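Local structure of enoyl-CoA hydratase/isomerase family protein (Mycobacterium tuberculosis, 4FN7) at residues T8-I13 with A191-A196; A36-A41 with Y87-Y92; G47-T52 with K94-A99; H117-H122 with E182-R187. The protein probably catalyses the hydration of enoyl-CoA thioesters in lipid metabolism and belongs to the crotonase superfamily. All coordinates share one frame; numbering follows the deposited sequence.

Interaction 1. Residues T8-I13 with A191-A196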
# COMPACT_ATOMS: atom_id res chain seq x y z
N THR A 8 14.24 -2.46 31.84
CA THR A 8 13.44 -2.26 33.04
C THR A 8 12.09 -2.93 32.86
O THR A 8 11.35 -2.63 31.94
CB THR A 8 13.20 -0.76 33.30
OG1 THR A 8 14.45 -0.06 33.21
CG2 THR A 8 12.59 -0.55 34.67
N ARG A 9 11.78 -3.87 33.75
CA ARG A 9 10.46 -4.46 33.74
C ARG A 9 9.51 -3.63 34.60
O ARG A 9 9.82 -3.31 35.75
CB ARG A 9 10.49 -5.91 34.23
CG ARG A 9 9.11 -6.56 34.27
CD ARG A 9 9.17 -8.08 34.39
NE ARG A 9 9.84 -8.52 35.61
CZ ARG A 9 9.78 -9.76 36.09
NH1 ARG A 9 9.07 -10.69 35.45
NH2 ARG A 9 10.42 -10.07 37.21
N LYS A 10 8.38 -3.25 34.02
CA LYS A 10 7.34 -2.52 34.74
C LYS A 10 6.02 -3.26 34.54
O LYS A 10 5.42 -3.18 33.47
CB LYS A 10 7.18 -1.10 34.19
CG LYS A 10 8.47 -0.31 34.06
CD LYS A 10 8.17 1.05 33.44
CE LYS A 10 9.43 1.85 33.20
NZ LYS A 10 9.12 3.15 32.55
N ASP A 11 5.58 -3.97 35.57
CA ASP A 11 4.38 -4.79 35.51
C ASP A 11 4.29 -5.62 34.22
O ASP A 11 5.08 -6.53 34.00
CB ASP A 11 3.11 -3.95 35.73
CG ASP A 11 3.08 -2.69 34.88
OD1 ASP A 11 3.70 -1.69 35.30
OD2 ASP A 11 2.43 -2.70 33.81
N SER A 12 3.33 -5.29 33.37
CA SER A 12 3.06 -6.11 32.20
C SER A 12 4.03 -5.87 31.04
O SER A 12 3.96 -6.56 30.03
CB SER A 12 1.62 -5.90 31.71
OG SER A 12 1.41 -4.56 31.29
N ILE A 13 4.93 -4.90 31.18
CA ILE A 13 5.81 -4.56 30.06
C ILE A 13 7.29 -4.50 30.44
O ILE A 13 7.65 -4.41 31.61
CB ILE A 13 5.40 -3.23 29.39
CG1 ILE A 13 5.70 -2.03 30.31
CG2 ILE A 13 3.93 -3.27 28.99
CD1 ILE A 13 5.42 -0.68 29.67
N ALA A 191 0.20 2.34 25.34
CA ALA A 191 -0.21 1.51 24.22
C ALA A 191 0.24 0.06 24.43
O ALA A 191 -0.53 -0.87 24.21
CB ALA A 191 0.34 2.06 22.91
N ALA A 192 1.49 -0.11 24.87
CA ALA A 192 2.01 -1.45 25.15
C ALA A 192 1.15 -2.17 26.20
O ALA A 192 0.83 -3.35 26.03
CB ALA A 192 3.46 -1.37 25.59
N ARG A 193 0.77 -1.46 27.26
CA ARG A 193 -0.06 -2.07 28.29
C ARG A 193 -1.42 -2.48 27.73
O ARG A 193 -1.95 -3.53 28.09
CB ARG A 193 -0.19 -1.15 29.51
CG ARG A 193 1.10 -1.03 30.31
CD ARG A 193 0.94 -0.19 31.56
NE ARG A 193 2.11 -0.27 32.43
CZ ARG A 193 3.08 0.64 32.47
NH1 ARG A 193 3.02 1.71 31.70
NH2 ARG A 193 4.11 0.47 33.29
N GLU A 194 -1.97 -1.67 26.83
CA GLU A 194 -3.21 -2.02 26.14
C GLU A 194 -3.05 -3.28 25.30
O GLU A 194 -3.86 -4.21 25.37
CB GLU A 194 -3.70 -0.86 25.27
CG GLU A 194 -4.93 -1.17 24.44
CD GLU A 194 -5.18 -0.14 23.35
OE1 GLU A 194 -4.47 0.89 23.34
OE2 GLU A 194 -6.08 -0.35 22.51
N PHE A 195 -2.00 -3.33 24.48
CA PHE A 195 -1.79 -4.47 23.59
C PHE A 195 -1.49 -5.76 24.36
O PHE A 195 -1.77 -6.85 23.88
CB PHE A 195 -0.69 -4.18 22.57
CG PHE A 195 -0.95 -2.96 21.71
CD1 PHE A 195 -2.23 -2.66 21.27
CD2 PHE A 195 0.09 -2.12 21.38
CE1 PHE A 195 -2.45 -1.54 20.48
CE2 PHE A 195 -0.13 -1.00 20.60
CZ PHE A 195 -1.40 -0.70 20.15
N ALA A 196 -0.91 -5.62 25.55
CA ALA A 196 -0.68 -6.78 26.41
C ALA A 196 -2.00 -7.46 26.79
O ALA A 196 -2.01 -8.62 27.20
CB ALA A 196 0.10 -6.39 27.66
O HOH W 1 -1.34 -4.60 30.54
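Asp11 and Arg193 join the tip of a beta hairpin to the C-terminal part of helix 184-195. The hairpin links strands 5-10 and 13-18 through a type II' turn from Lys10 to Ile13, with Asp11 at its second position, where phi is positive (44°), a conformation that aspartate tolerates better than most residues with a side chain. Arg193 is modelled in two conformers, and what follows holds for one of them.

The polar part is a side-on, two-pronged salt bridge. Arg193 NE donates to Asp11 OD2 (2.8 Å, 168° at the hydrogen), and Arg193 NH2 donates to Asp11 OD1 at 3.0 Å. Each oxygen offers its syn lone pair, and the carboxylate and guanidinium planes are nearly coplanar. Ser12 N also donates to Asp11 OD2 at 2.8 Å, from above the carboxylate plane, so the turn's own backbone steadies the acid that receives the arginine. The ammonium of Lys10 turns elsewhere, to Glu189.

A water extends the polar side: it donates to Arg193 O at 2.7 Å and also hydrogen-bonds Ser12 OG.

Apolar contacts lie beneath. Ile13 CG2 meets Ala192 CB at 3.9 Å and the aliphatic CG of Arg193 at a similar distance; an alanine allows the helix to sit close there, and both Ile13 and Ala192 also touch Ala48 and Val50 of the neighbouring strand. Chi1 (70°) sets Ile13 CG1 between the backbone N and the carbonyl carbon; CD1, anti to CA, then rests 3.8 Å above the guanidinium plane of Arg193, over its centre.

Interaction 2. Residues A36-A41 with Y87-Y92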
# COMPACT_ATOMS: atom_id res chain seq x y z
N ALA A 36 20.71 -8.70 24.24
CA ALA A 36 20.73 -9.10 25.65
C ALA A 36 19.47 -8.61 26.38
O ALA A 36 18.91 -9.31 27.22
CB ALA A 36 21.98 -8.58 26.34
N ALA A 37 19.03 -7.40 26.05
CA ALA A 37 17.84 -6.84 26.67
C ALA A 37 16.59 -7.61 26.26
O ALA A 37 15.71 -7.86 27.08
CB ALA A 37 17.70 -5.37 26.32
N ILE A 38 16.51 -7.97 24.98
CA ILE A 38 15.36 -8.76 24.53
C ILE A 38 15.42 -10.16 25.16
O ILE A 38 14.38 -10.72 25.50
CB ILE A 38 15.25 -8.82 22.98
CG1 ILE A 38 15.20 -7.41 22.39
CG2 ILE A 38 14.02 -9.63 22.57
CD1 ILE A 38 15.48 -7.34 20.90
N ASP A 39 16.62 -10.71 25.33
CA ASP A 39 16.76 -11.97 26.08
C ASP A 39 16.15 -11.84 27.48
O ASP A 39 15.47 -12.75 27.94
CB ASP A 39 18.23 -12.39 26.24
CG ASP A 39 18.91 -12.77 24.93
OD1 ASP A 39 18.24 -12.97 23.90
OD2 ASP A 39 20.15 -12.89 24.97
N ASN A 40 16.42 -10.72 28.16
CA ASN A 40 15.81 -10.48 29.47
C ASN A 40 14.29 -10.49 29.38
O ASN A 40 13.61 -11.07 30.23
CB ASN A 40 16.25 -9.14 30.07
CG ASN A 40 17.71 -9.12 30.46
OD1 ASN A 40 18.34 -10.16 30.64
ND2 ASN A 40 18.26 -7.92 30.60
N ALA A 41 13.76 -9.82 28.36
CA ALA A 41 12.32 -9.77 28.16
C ALA A 41 11.76 -11.16 27.93
O ALA A 41 10.67 -11.49 28.40
CB ALA A 41 11.98 -8.86 26.98
N TYR A 87 14.49 -9.08 12.13
CA TYR A 87 13.74 -10.32 12.01
C TYR A 87 13.20 -10.75 13.38
O TYR A 87 12.03 -11.14 13.52
CB TYR A 87 14.62 -11.41 11.40
CG TYR A 87 13.88 -12.69 11.08
CD1 TYR A 87 13.50 -12.98 9.78
CD2 TYR A 87 13.54 -13.60 12.09
CE1 TYR A 87 12.82 -14.16 9.48
CE2 TYR A 87 12.86 -14.76 11.80
CZ TYR A 87 12.50 -15.04 10.49
OH TYR A 87 11.81 -16.20 10.22
N ARG A 88 14.06 -10.69 14.39
CA ARG A 88 13.68 -11.08 15.75
C ARG A 88 12.50 -10.27 16.26
O ARG A 88 11.57 -10.81 16.85
CB ARG A 88 14.87 -10.92 16.70
CG ARG A 88 14.60 -11.46 18.09
CD ARG A 88 15.81 -11.31 18.99
NE ARG A 88 15.53 -11.94 20.29
CZ ARG A 88 16.34 -11.92 21.33
NH1 ARG A 88 17.51 -11.29 21.27
NH2 ARG A 88 15.97 -12.53 22.45
N LEU A 89 12.52 -8.96 16.02
CA LEU A 89 11.45 -8.10 16.50
C LEU A 89 10.16 -8.23 15.69
O LEU A 89 9.08 -8.21 16.26
CB LEU A 89 11.92 -6.65 16.57
CG LEU A 89 12.91 -6.41 17.72
CD1 LEU A 89 13.60 -5.07 17.56
CD2 LEU A 89 12.21 -6.51 19.08
N LEU A 90 10.27 -8.35 14.37
CA LEU A 90 9.09 -8.52 13.53
C LEU A 90 8.37 -9.83 13.82
O LEU A 90 7.17 -9.95 13.59
CB LEU A 90 9.47 -8.47 12.05
CG LEU A 90 9.64 -7.06 11.45
CD1 LEU A 90 10.30 -7.13 10.07
CD2 LEU A 90 8.31 -6.32 11.37
N SER A 91 9.12 -10.82 14.32
CA SER A 91 8.51 -12.11 14.62
C SER A 91 8.25 -12.29 16.11
O SER A 91 7.80 -13.35 16.55
CB SER A 91 9.39 -13.25 14.09
OG SER A 91 10.66 -13.24 14.73
N TYR A 92 8.49 -11.24 16.89
CA TYR A 92 8.41 -11.33 18.34
C TYR A 92 7.00 -11.72 18.79
O TYR A 92 6.02 -11.17 18.31
CB TYR A 92 8.85 -10.01 18.98
CG TYR A 92 9.29 -10.19 20.41
CD1 TYR A 92 10.48 -10.85 20.70
CD2 TYR A 92 8.50 -9.75 21.47
CE1 TYR A 92 10.88 -11.05 22.01
CE2 TYR A 92 8.90 -9.95 22.78
CZ TYR A 92 10.09 -10.60 23.04
OH TYR A 92 10.47 -10.80 24.34
O HOH W 2 8.70 -11.92 26.26
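Ile38 lays its CG2 methyl over one face of the Arg88 guanidinium, 3.3 Å above the plane and offset toward the rim, while Asp39 OD1 comes to the edge of the same group. The same methyl reaches Tyr92 CE1 at 3.5 Å, approaching that ring obliquely. CG2 is anti to the backbone N of Ile38, and from there it lies in contact with both flat groups; a branched isoleucine suits the place because its other arm sends CD1 to Leu89 CD2 (3.8 Å).

At the edge, Arg88 NH2 donates to the anti lone pair of Asp39 OD1 at 2.7 Å, and NH1 adds a weak, bent bond to that oxygen. Arg88 spans the distance with its chain extended from CG to NE. Its head has further partners in Asp42 and Asn35.

Tyr92 OH touches Ala41 CB at 3.6 Å. It is hydrogen-bonded to Asp42, and a water donates both to this hydroxyl and to Ala41 O.

Leu89, Ala41 and Tyr92 also rest on Leu49 of strand 48-52. Helix 28-44 thus packs against the C-terminal turn of helix 73-90 and the loop that follows it, on one face of the crotonase sheet.

Interaction 3. Residues G47-T52 with K94-A99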
# COMPACT_ATOMS: atom_id res chain seq x y z
N GLY A 47 4.42 -9.00 28.95
CA GLY A 47 3.24 -8.87 28.10
C GLY A 47 3.48 -8.10 26.81
O GLY A 47 2.81 -8.34 25.81
N ALA A 48 4.43 -7.16 26.84
CA ALA A 48 4.75 -6.36 25.68
C ALA A 48 6.10 -5.67 25.88
O ALA A 48 6.58 -5.55 27.01
CB ALA A 48 3.66 -5.33 25.40
N LEU A 49 6.72 -5.25 24.78
CA LEU A 49 7.98 -4.53 24.81
C LEU A 49 7.76 -3.10 24.39
O LEU A 49 6.97 -2.84 23.47
CB LEU A 49 9.00 -5.09 23.81
CG LEU A 49 9.44 -6.54 23.73
CD1 LEU A 49 10.63 -6.62 22.80
CD2 LEU A 49 9.81 -7.03 25.11
N VAL A 50 8.47 -2.19 25.03
CA VAL A 50 8.63 -0.83 24.55
C VAL A 50 10.12 -0.62 24.31
O VAL A 50 10.94 -0.90 25.18
CB VAL A 50 8.15 0.19 25.58
CG1 VAL A 50 8.49 1.61 25.12
CG2 VAL A 50 6.66 0.04 25.81
N ILE A 51 10.46 -0.14 23.12
CA ILE A 51 11.83 0.21 22.79
C ILE A 51 11.91 1.70 22.52
O ILE A 51 11.15 2.23 21.69
CB ILE A 51 12.35 -0.60 21.58
CG1 ILE A 51 12.42 -2.09 21.95
CG2 ILE A 51 13.73 -0.10 21.15
CD1 ILE A 51 12.63 -3.01 20.76
N THR A 52 12.83 2.38 23.20
CA THR A 52 12.97 3.83 23.06
C THR A 52 14.38 4.20 22.63
O THR A 52 15.30 3.39 22.73
CB THR A 52 12.69 4.58 24.39
OG1 THR A 52 13.90 4.69 25.15
CG2 THR A 52 11.62 3.86 25.23
N LYS A 94 5.28 -11.15 21.40
CA LYS A 94 4.54 -10.18 22.19
C LYS A 94 4.46 -8.88 21.41
O LYS A 94 5.33 -8.61 20.56
CB LYS A 94 5.26 -9.91 23.51
CG LYS A 94 5.77 -11.14 24.22
CD LYS A 94 4.64 -12.04 24.72
CE LYS A 94 5.18 -13.31 25.37
NZ LYS A 94 6.09 -13.01 26.51
N PRO A 95 3.44 -8.05 21.69
CA PRO A 95 3.41 -6.76 21.01
C PRO A 95 4.67 -5.94 21.31
O PRO A 95 5.18 -5.94 22.43
CB PRO A 95 2.18 -6.08 21.61
CG PRO A 95 1.28 -7.22 22.00
CD PRO A 95 2.23 -8.29 22.50
N VAL A 96 5.15 -5.23 20.28
CA VAL A 96 6.35 -4.41 20.38
C VAL A 96 5.96 -2.99 20.01
O VAL A 96 5.45 -2.73 18.91
CB VAL A 96 7.44 -4.90 19.40
CG1 VAL A 96 8.65 -3.97 19.44
CG2 VAL A 96 7.83 -6.34 19.71
N VAL A 97 6.19 -2.06 20.93
CA VAL A 97 5.86 -0.66 20.69
C VAL A 97 7.12 0.17 20.68
O VAL A 97 7.92 0.11 21.61
CB VAL A 97 4.89 -0.11 21.76
CG1 VAL A 97 4.49 1.33 21.43
CG2 VAL A 97 3.65 -0.99 21.84
N MET A 98 7.30 0.94 19.61
CA MET A 98 8.47 1.79 19.48
C MET A 98 8.16 3.20 19.95
O MET A 98 7.19 3.81 19.49
CB MET A 98 8.95 1.84 18.03
CG MET A 98 9.31 0.50 17.45
SD MET A 98 10.79 -0.16 18.22
CE MET A 98 10.95 -1.72 17.34
N ALA A 99 8.99 3.71 20.86
CA ALA A 99 8.95 5.11 21.27
C ALA A 99 10.04 5.85 20.51
O ALA A 99 11.21 5.84 20.91
CB ALA A 99 9.17 5.23 22.77
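Ile51 and Met98 lie side by side, pointing the same way, with Met98 SD 3.7 Å from Ile51 CB. The bend at chi2 of Met98 (-68°) swings the sulfur to that position, and chi3, anti, then brings CE to 4.0 Å from Ile51 CD1. Leu49 and Val96 share this face, their methyls CD1 and CG2 touching loosely; Leu89 of helix 73-90 packs on Leu49 and Ile51 there. The other face carries Val50, Val97 and Ala99, and Val50 and Val97 meet Ala192 of helix 184-195. Thr52 CG2 lies 3.7 Å from Ala99 CB, while its hydroxyl bonds Ser17 on the adjoining strand.

Outward from these side chains runs a parallel ladder between strands 48-52 and 96-100, neighbours joined through helices 64-69 and 73-90 in a beta-alpha-beta crossover of the crotonase fold. Leu49 N donates to Pro95 O at 2.9 Å, and Leu49 O accepts from Val97 N at 2.8 Å. The pattern repeats one step on, with Ile51 N to Val97 O and Ala99 N to Ile51 O (2.7 Å). Val50 CA adds a CA-H...O contact to Val97 O.

At the polar end, Pro95 CD rests 3.4 Å from Gly47 O, and the ammonium of Lys94 turns to Val46 O and Asp45. Buried amides and carbonyls answer one another between apolar faces, so hydrogen bonding sets the register of the strands while the side chains attach helices to both sides.

Interaction 4. Residues H117-H122 with E182-R187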
# COMPACT_ATOMS: atom_id res chain seq x y z
N HIS A 117 3.46 -1.09 16.80
CA HIS A 117 2.92 0.26 16.92
C HIS A 117 4.09 1.19 17.16
O HIS A 117 4.97 0.90 17.96
CB HIS A 117 1.93 0.34 18.09
CG HIS A 117 1.21 1.64 18.19
ND1 HIS A 117 0.31 2.08 17.23
CD2 HIS A 117 1.24 2.61 19.14
CE1 HIS A 117 -0.17 3.26 17.58
NE2 HIS A 117 0.38 3.61 18.73
N ARG A 118 4.08 2.33 16.47
CA ARG A 118 5.22 3.24 16.45
C ARG A 118 4.75 4.67 16.73
O ARG A 118 3.93 5.21 16.00
CB ARG A 118 5.90 3.18 15.08
CG ARG A 118 6.37 1.78 14.70
CD ARG A 118 6.53 1.64 13.19
NE ARG A 118 5.25 1.78 12.51
CZ ARG A 118 5.10 1.83 11.20
NH1 ARG A 118 6.17 1.77 10.40
NH2 ARG A 118 3.89 1.96 10.67
N VAL A 119 5.28 5.26 17.80
CA VAL A 119 4.87 6.58 18.25
C VAL A 119 6.02 7.55 18.08
O VAL A 119 7.14 7.24 18.48
CB VAL A 119 4.47 6.56 19.74
CG1 VAL A 119 3.91 7.91 20.17
CG2 VAL A 119 3.44 5.46 20.00
N ALA A 120 5.75 8.73 17.51
CA ALA A 120 6.78 9.75 17.36
C ALA A 120 6.19 11.13 17.59
O ALA A 120 4.97 11.29 17.64
CB ALA A 120 7.41 9.68 15.98
N ALA A 121 7.05 12.13 17.74
CA ALA A 121 6.61 13.52 17.76
C ALA A 121 6.61 14.08 16.35
O ALA A 121 7.27 13.55 15.46
CB ALA A 121 7.51 14.35 18.67
N HIS A 122 5.87 15.17 16.16
CA HIS A 122 5.67 15.77 14.85
C HIS A 122 6.96 16.06 14.11
O HIS A 122 7.06 15.84 12.91
CB HIS A 122 4.87 17.07 14.98
CG HIS A 122 4.86 17.89 13.73
ND1 HIS A 122 5.72 18.96 13.53
CD2 HIS A 122 4.11 17.80 12.61
CE1 HIS A 122 5.49 19.49 12.35
NE2 HIS A 122 4.52 18.81 11.76
N GLU A 182 7.06 15.25 24.96
CA GLU A 182 7.13 14.91 26.38
C GLU A 182 6.27 13.72 26.77
O GLU A 182 6.36 13.22 27.89
CB GLU A 182 6.79 16.13 27.25
CG GLU A 182 5.35 16.63 27.12
CD GLU A 182 5.15 17.69 26.04
OE1 GLU A 182 5.96 17.76 25.08
OE2 GLU A 182 4.18 18.46 26.14
N VAL A 183 5.42 13.25 25.85
CA VAL A 183 4.60 12.08 26.15
C VAL A 183 4.80 10.92 25.17
O VAL A 183 4.06 9.94 25.22
CB VAL A 183 3.09 12.41 26.27
CG1 VAL A 183 2.85 13.38 27.42
CG2 VAL A 183 2.55 12.96 24.96
N VAL A 184 5.80 11.01 24.29
CA VAL A 184 6.07 9.89 23.38
C VAL A 184 6.28 8.59 24.15
O VAL A 184 5.66 7.57 23.85
CB VAL A 184 7.27 10.19 22.44
CG1 VAL A 184 7.74 8.92 21.72
CG2 VAL A 184 6.89 11.27 21.43
N VAL A 185 7.15 8.62 25.16
CA VAL A 185 7.46 7.41 25.91
C VAL A 185 6.27 6.93 26.73
O VAL A 185 5.92 5.76 26.70
CB VAL A 185 8.69 7.61 26.81
CG1 VAL A 185 8.88 6.41 27.72
CG2 VAL A 185 9.93 7.84 25.94
N SER A 186 5.63 7.84 27.45
CA SER A 186 4.51 7.43 28.29
C SER A 186 3.35 6.90 27.44
O SER A 186 2.68 5.94 27.81
CB SER A 186 4.05 8.55 29.23
OG SER A 186 3.64 9.69 28.51
N ARG A 187 3.14 7.51 26.28
CA ARG A 187 2.10 7.03 25.38
C ARG A 187 2.46 5.65 24.82
O ARG A 187 1.60 4.77 24.72
CB ARG A 187 1.85 8.04 24.26
CG ARG A 187 0.88 7.56 23.21
CD ARG A 187 -0.49 7.22 23.78
NE ARG A 187 -1.24 6.51 22.75
CZ ARG A 187 -2.04 5.48 22.96
NH1 ARG A 187 -2.25 5.02 24.19
NH2 ARG A 187 -2.65 4.90 21.93
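Val184 meets the strand 117-120 from the first turn of helix 184-195, a helix packing against one face of the crotonase sheet. From CB, which is directed at the strand, the side chain forks. CG1, anti to the backbone N (chi1 167°), comes to 3.7 Å from Val119 O and touches Val119 CG1 at 4.3 Å; it also reaches Ala99 on the next strand. CG2 goes the other way along the strand, 3.8 Å from Ala121 N and 3.9 Å from Ala120 C, with Ala121 CB a little farther off. One valine thus covers three consecutive residues. Its two methyls need no polar partner, and the small Ala121 lets CG2 come close to the strand backbone.

Val119 CG1 also lies 4.1 Å from Val184 O and, one turn on, 4.3 Å from Arg187 CG. Arginine serves here in two ways, offering an aliphatic stem to the valine while its guanidinium goes on to Glu177 and Glu190. Glu177 also accepts a hydrogen bond from His117 NE2, whereas ND1 of that histidine is bonded to Gln156 of a second subunit, placing the contact close to a subunit interface.

The helix begins at Val184, with Val183 at the N-cap position, and its first turn is closed by Arg187 N donating to Val183 O at 2.8 Å.

How the interactions relate
From the N terminus, the hairpin of interaction 1 waits longest for its partner: segment 191-196 comes 178 residues after segment 8-13, so the other three contacts all fall within its span. Interactions 2 and 3 cross, because helix 28-44 and strand 48-52 are each met in turn by helix 73-90 and strand 96-100; the two contacts meet on the sheet face that carries Leu49 and Ile51. Interaction 4 then follows in series, closing the loop from strand 117-120, which is hydrogen-bonded to strand 96-100 beside interaction 3, to the start of helix 184-195. Together, interactions 1 and 4 fasten that shared helix to the sheet, and interaction 2 pairs helices on its other face.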